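Side-chain contacts in 4-hydroxythreonine-4-phosphate dehydrogenase (Legionella pneumophila subsp. pneumophila, PDB 6XMY), which probably catalyses the NAD(P)-dependent oxidation of 4-(phosphooxy)-L-threonine, a metal-assisted step in the biosynthesis of pyridoxine 5'-phosphate: residues A[183-186]-A[187-190]; A[266-269]-A[270-274]. All coordinates share one frame; numbering follows the deposited sequence. Where two conformers were deposited one is given.

Interaction 1 (A[183-186]-A[187-190])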
loop_
_atom_site.group_PDB
_atom_site.type_symbol
_atom_site.label_atom_id
_atom_site.label_comp_id
_atom_site.label_asym_id
_atom_site.label_seq_id
_atom_site.Cartn_x
_atom_site.Cartn_y
_atom_site.Cartn_z
ATOM N N ILE A 183 -7.973 -0.502 18.311
ATOM C CA ILE A 183 -9.092 -0.861 17.440
ATOM C C ILE A 183 -9.946 0.362 17.146
ATOM O O ILE A 183 -10.336 0.612 15.997
ATOM C CB ILE A 183 -9.924 -1.985 18.082
ATOM C CG1 ILE A 183 -9.102 -3.274 18.172
ATOM C CG2 ILE A 183 -11.199 -2.220 17.289
ATOM C CD1 ILE A 183 -9.787 -4.341 18.985
ATOM N N ILE A 184 -10.240 1.148 18.184
ATOM C CA ILE A 184 -11.030 2.367 18.009
ATOM C C ILE A 184 -10.352 3.319 17.027
ATOM O O ILE A 184 -10.985 3.835 16.099
ATOM C CB ILE A 184 -11.284 3.032 19.372
ATOM C CG1 ILE A 184 -12.226 2.164 20.213
ATOM C CG2 ILE A 184 -11.859 4.432 19.178
ATOM C CD1 ILE A 184 -12.156 2.456 21.691
ATOM N N LYS A 185 -9.056 3.565 17.220
ATOM C CA LYS A 185 -8.365 4.540 16.385
ATOM C C LYS A 185 -8.265 4.058 14.947
ATOM O O LYS A 185 -8.427 4.847 14.007
ATOM C CB LYS A 185 -6.984 4.819 16.968
ATOM C CG LYS A 185 -7.056 5.642 18.241
ATOM C CD LYS A 185 -5.707 5.741 18.919
ATOM C CE LYS A 185 -5.791 6.603 20.169
ATOM N NZ LYS A 185 -4.483 6.681 20.871
ATOM N N VAL A 186 -7.997 2.763 14.760
ATOM C CA VAL A 186 -7.943 2.195 13.417
ATOM C C VAL A 186 -9.292 2.332 12.726
ATOM O O VAL A 186 -9.379 2.764 11.567
ATOM C CB VAL A 186 -7.486 0.727 13.479
ATOM C CG1 VAL A 186 -7.824 0.005 12.179
ATOM C CG2 VAL A 186 -5.998 0.666 13.770
ATOM N N ILE A 187 -10.363 1.934 13.417
ATOM C CA ILE A 187 -11.675 1.959 12.782
ATOM C C ILE A 187 -12.195 3.390 12.606
ATOM O O ILE A 187 -12.875 3.686 11.614
ATOM C CB ILE A 187 -12.655 0.995 13.481
ATOM C CG1 ILE A 187 -12.119 -0.437 13.346
ATOM C CG2 ILE A 187 -14.047 1.099 12.861
ATOM C CD1 ILE A 187 -12.995 -1.509 13.990
ATOM N N GLN A 188 -11.849 4.312 13.515
ATOM C CA GLN A 188 -12.178 5.720 13.280
ATOM C C GLN A 188 -11.538 6.213 11.985
ATOM O O GLN A 188 -12.192 6.863 11.162
ATOM C CB GLN A 188 -11.705 6.583 14.453
ATOM C CG GLN A 188 -12.597 6.556 15.689
ATOM C CD GLN A 188 -11.957 7.253 16.881
ATOM O OE1 GLN A 188 -10.754 7.531 16.888
ATOM N NE2 GLN A 188 -12.757 7.535 17.897
ATOM N N GLN A 189 -10.264 5.881 11.773
ATOM C CA GLN A 189 -9.598 6.303 10.547
ATOM C C GLN A 189 -10.223 5.640 9.327
ATOM O O GLN A 189 -10.460 6.301 8.308
ATOM C CB GLN A 189 -8.104 5.997 10.621
ATOM C CG GLN A 189 -7.356 6.416 9.367
ATOM C CD GLN A 189 -7.438 7.906 9.111
ATOM O OE1 GLN A 189 -6.995 8.704 9.931
ATOM N NE2 GLN A 189 -8.020 8.285 7.976
ATOM N N LEU A 190 -10.489 4.334 9.411
ATOM C CA LEU A 190 -11.131 3.629 8.306
ATOM C C LEU A 190 -12.474 4.265 7.960
ATOM O O LEU A 190 -12.768 4.529 6.788
ATOM C CB LEU A 190 -11.320 2.155 8.682
ATOM C CG LEU A 190 -12.106 1.329 7.664
ATOM C CD1 LEU A 190 -11.413 1.317 6.312
ATOM C CD2 LEU A 190 -12.324 -0.097 8.178
#
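I187 meets I183 one helical turn back, and the pair illustrates how i to i+4 neighbours share a face of an alpha-helix. The two side chains run side by side and point the same way, with CD1 of I187 3.8 Å from CG2 of I183. The rotation of I187 explains the touch: its CG1 lies anti to the carbonyl carbon (chi1 -62°), and the extended branch carries CD1 back along the helix toward I183. The same branch passes over the backbone, where CG1 of I187 is 3.4 Å from O of I183, the carbonyl that also accepts the I187 N-H at 2.9 Å from N to O.

V186 works differently. Its side chain points away from 187-190 and touches V152 of strand 152-156, and its main tie to the next turn is through the backbone, O of V186 receiving N of L190 at 2.9 Å with an N-H...O angle of 165°.

Q188 repeats the i to i+4 theme with a polar chain. Its N binds O of I184 at 2.8 Å. The direction of its side chain is set at the first torsion, which puts CG anti to the carbonyl carbon (chi1 -79°); the extended chain then runs alongside I184, pointing the same way, with the amide NE2 3.5 Å from CG2 of I184. This is an apolar flank for the amide; the polar partner of NE2 is OE1 of Q238, to which it is hydrogen-bonded. Beside it, K185 reaches outward to a salt bridge with E149.

These residues belong to helix 180-197. I183, I184 and I187 pack on helix 223-237, I187 and L190 rest on strand 262-265, and V186, Q189 and L190 meet strand 152-156, so the apolar face of this amphipathic stretch meets helix 223-237 as well as the two strands.

Interaction 2 (A[266-269]-A[270-274]). With ZN (zinc ion), chain K.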
loop_
_atom_site.group_PDB
_atom_site.type_symbol
_atom_site.label_atom_id
_atom_site.label_comp_id
_atom_site.label_asym_id
_atom_site.label_seq_id
_atom_site.Cartn_x
_atom_site.Cartn_y
_atom_site.Cartn_z
ATOM N N MET A 266 -7.798 -8.598 12.293
ATOM C CA MET A 266 -6.958 -8.271 13.439
ATOM C C MET A 266 -5.475 -8.328 13.104
ATOM O O MET A 266 -4.679 -7.621 13.736
ATOM C CB MET A 266 -7.291 -9.186 14.614
ATOM C CG MET A 266 -8.640 -8.861 15.228
ATOM S SD MET A 266 -8.663 -7.274 16.101
ATOM C CE MET A 266 -10.304 -6.657 15.696
ATOM N N TYR A 267 -5.085 -9.142 12.119
ATOM C CA TYR A 267 -3.675 -9.324 11.814
ATOM C C TYR A 267 -3.490 -9.743 10.360
ATOM O O TYR A 267 -4.425 -10.173 9.676
ATOM C CB TYR A 267 -2.996 -10.299 12.799
ATOM C CG TYR A 267 -3.636 -11.670 12.838
ATOM C CD1 TYR A 267 -4.751 -11.924 13.639
ATOM C CD2 TYR A 267 -3.135 -12.707 12.060
ATOM C CE1 TYR A 267 -5.346 -13.180 13.670
ATOM C CE2 TYR A 267 -3.716 -13.956 12.083
ATOM C CZ TYR A 267 -4.818 -14.191 12.879
ATOM O OH TYR A 267 -5.380 -15.443 12.867
ATOM N N HIS A 268 -2.245 -9.606 9.911
ATOM C CA HIS A 268 -1.879 -9.660 8.499
ATOM C C HIS A 268 -2.418 -10.912 7.794
ATOM O O HIS A 268 -3.156 -10.823 6.803
ATOM C CB HIS A 268 -0.345 -9.594 8.446
ATOM C CG HIS A 268 0.230 -9.545 7.069
ATOM N ND1 HIS A 268 0.352 -10.661 6.265
ATOM C CD2 HIS A 268 0.813 -8.528 6.396
ATOM C CE1 HIS A 268 0.943 -10.318 5.135
ATOM N NE2 HIS A 268 1.221 -9.029 5.186
ATOM N N ASP A 269 -2.028 -12.092 8.272
ATOM C CA ASP A 269 -2.410 -13.317 7.581
ATOM C C ASP A 269 -3.846 -13.746 7.852
ATOM O O ASP A 269 -4.280 -14.761 7.299
ATOM C CB ASP A 269 -1.457 -14.466 7.929
ATOM C CG ASP A 269 -0.104 -14.356 7.225
ATOM O OD1 ASP A 269 0.092 -13.466 6.364
ATOM O OD2 ASP A 269 0.779 -15.184 7.534
ATOM N N GLN A 270 -4.589 -13.006 8.681
ATOM C CA GLN A 270 -6.007 -13.286 8.870
ATOM C C GLN A 270 -6.844 -12.691 7.744
ATOM O O GLN A 270 -7.914 -13.220 7.425
ATOM C CB GLN A 270 -6.482 -12.723 10.208
ATOM C CG GLN A 270 -7.840 -13.251 10.638
ATOM C CD GLN A 270 -8.378 -12.542 11.852
ATOM O OE1 GLN A 270 -8.342 -11.309 11.923
ATOM N NE2 GLN A 270 -8.899 -13.307 12.815
ATOM N N GLY A 271 -6.382 -11.595 7.139
ATOM C CA GLY A 271 -7.180 -10.898 6.146
ATOM C C GLY A 271 -6.613 -10.883 4.739
ATOM O O GLY A 271 -7.365 -10.923 3.763
ATOM N N LEU A 272 -5.302 -10.831 4.616
ATOM C CA LEU A 272 -4.726 -10.690 3.285
ATOM C C LEU A 272 -4.779 -11.942 2.407
ATOM O O LEU A 272 -4.906 -11.807 1.186
ATOM C CB LEU A 272 -3.308 -10.120 3.346
ATOM C CG LEU A 272 -3.212 -8.757 4.033
ATOM C CD1 LEU A 272 -1.843 -8.140 3.757
ATOM C CD2 LEU A 272 -4.358 -7.817 3.624
ATOM N N PRO A 273 -4.685 -13.167 2.950
ATOM C CA PRO A 273 -4.787 -14.332 2.050
ATOM C C PRO A 273 -6.079 -14.371 1.245
ATOM O O PRO A 273 -6.039 -14.619 0.034
ATOM C CB PRO A 273 -4.634 -15.524 3.006
ATOM C CG PRO A 273 -3.785 -14.992 4.111
ATOM C CD PRO A 273 -4.277 -13.578 4.310
ATOM N N VAL A 274 -7.233 -14.147 1.878
ATOM C CA VAL A 274 -8.493 -14.161 1.131
ATOM C C VAL A 274 -8.512 -13.043 0.098
ATOM O O VAL A 274 -8.914 -13.245 -1.053
ATOM C CB VAL A 274 -9.707 -14.073 2.079
ATOM C CG1 VAL A 274 -10.961 -13.660 1.299
ATOM C CG2 VAL A 274 -9.954 -15.397 2.788
HETATM ZN ZN ZN K . 2.697 -7.987 3.887
HETATM O O HOH W 1 3.858 -6.374 2.848
HETATM O O HOH W 2 1.446 -6.644 3.577
#
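CB of Q270 sits over the centre of the Y267 ring in a CH-pi contact, 3.5 Å from the centroid. Y267 can lie against it because its CG falls between the backbone N and the carbonyl carbon (chi1 58°), which turns the ring across the N-terminal end of the helix, against Q270; the planes of ring and amide are 28° apart. Farther on, CD1 of L272 covers one face of the H268 imidazole, offset toward the rim and 3.5 Å from NE2.

Hydrogen bonds tie the turn together. The Q270 side chain, extended beyond CG, delivers OE1 to N of M266 at 2.8 Å, the donor lying nearly in line with the C=O bond; its NE2 is held by O of G209. Y267 is the N-cap residue, and its backbone O accepts N of Q270, while N of L272 bonds to O of H268 at 3.1 Å.

Metal coordination forms the third group. NE2 of H268 binds the zinc ion at 2.2 Å, alongside H168 and two waters. The other ring nitrogen, ND1, donates to OD1 of D269 at 2.8 Å. The carboxylate oxygen lies in the imidazole plane, but ND1 meets it from above the carboxylate plane, 38° out of it, a second-shell link that helps fix the ring's rotation.

The segments straddle the start of helix 268-279, just after strand 262-265. M266 and Q270 pack against strand 204-208, while H268 faces the metal site.

Both contacts are local, yet they lie at different depths and do different work. Interaction 1 is largely buried and apolar, a regular run of backbone bonds within helix 180-197 whose polar side chains are bonded to residues outside the two segments. Interaction 2 is only partly buried and holds the beginning of helix 268-279, mixing side-chain-to-backbone bonding, CH-pi contacts and zinc coordination. The two share strand 262-265: the helix of interaction 1 packs on it, and the chain of interaction 2 continues from it. They also touch directly, CD1 of I183 lying 4.1 Å from CE of M266, so hydrophobic packing extends from the first contact to the segment that presents the metal ligand.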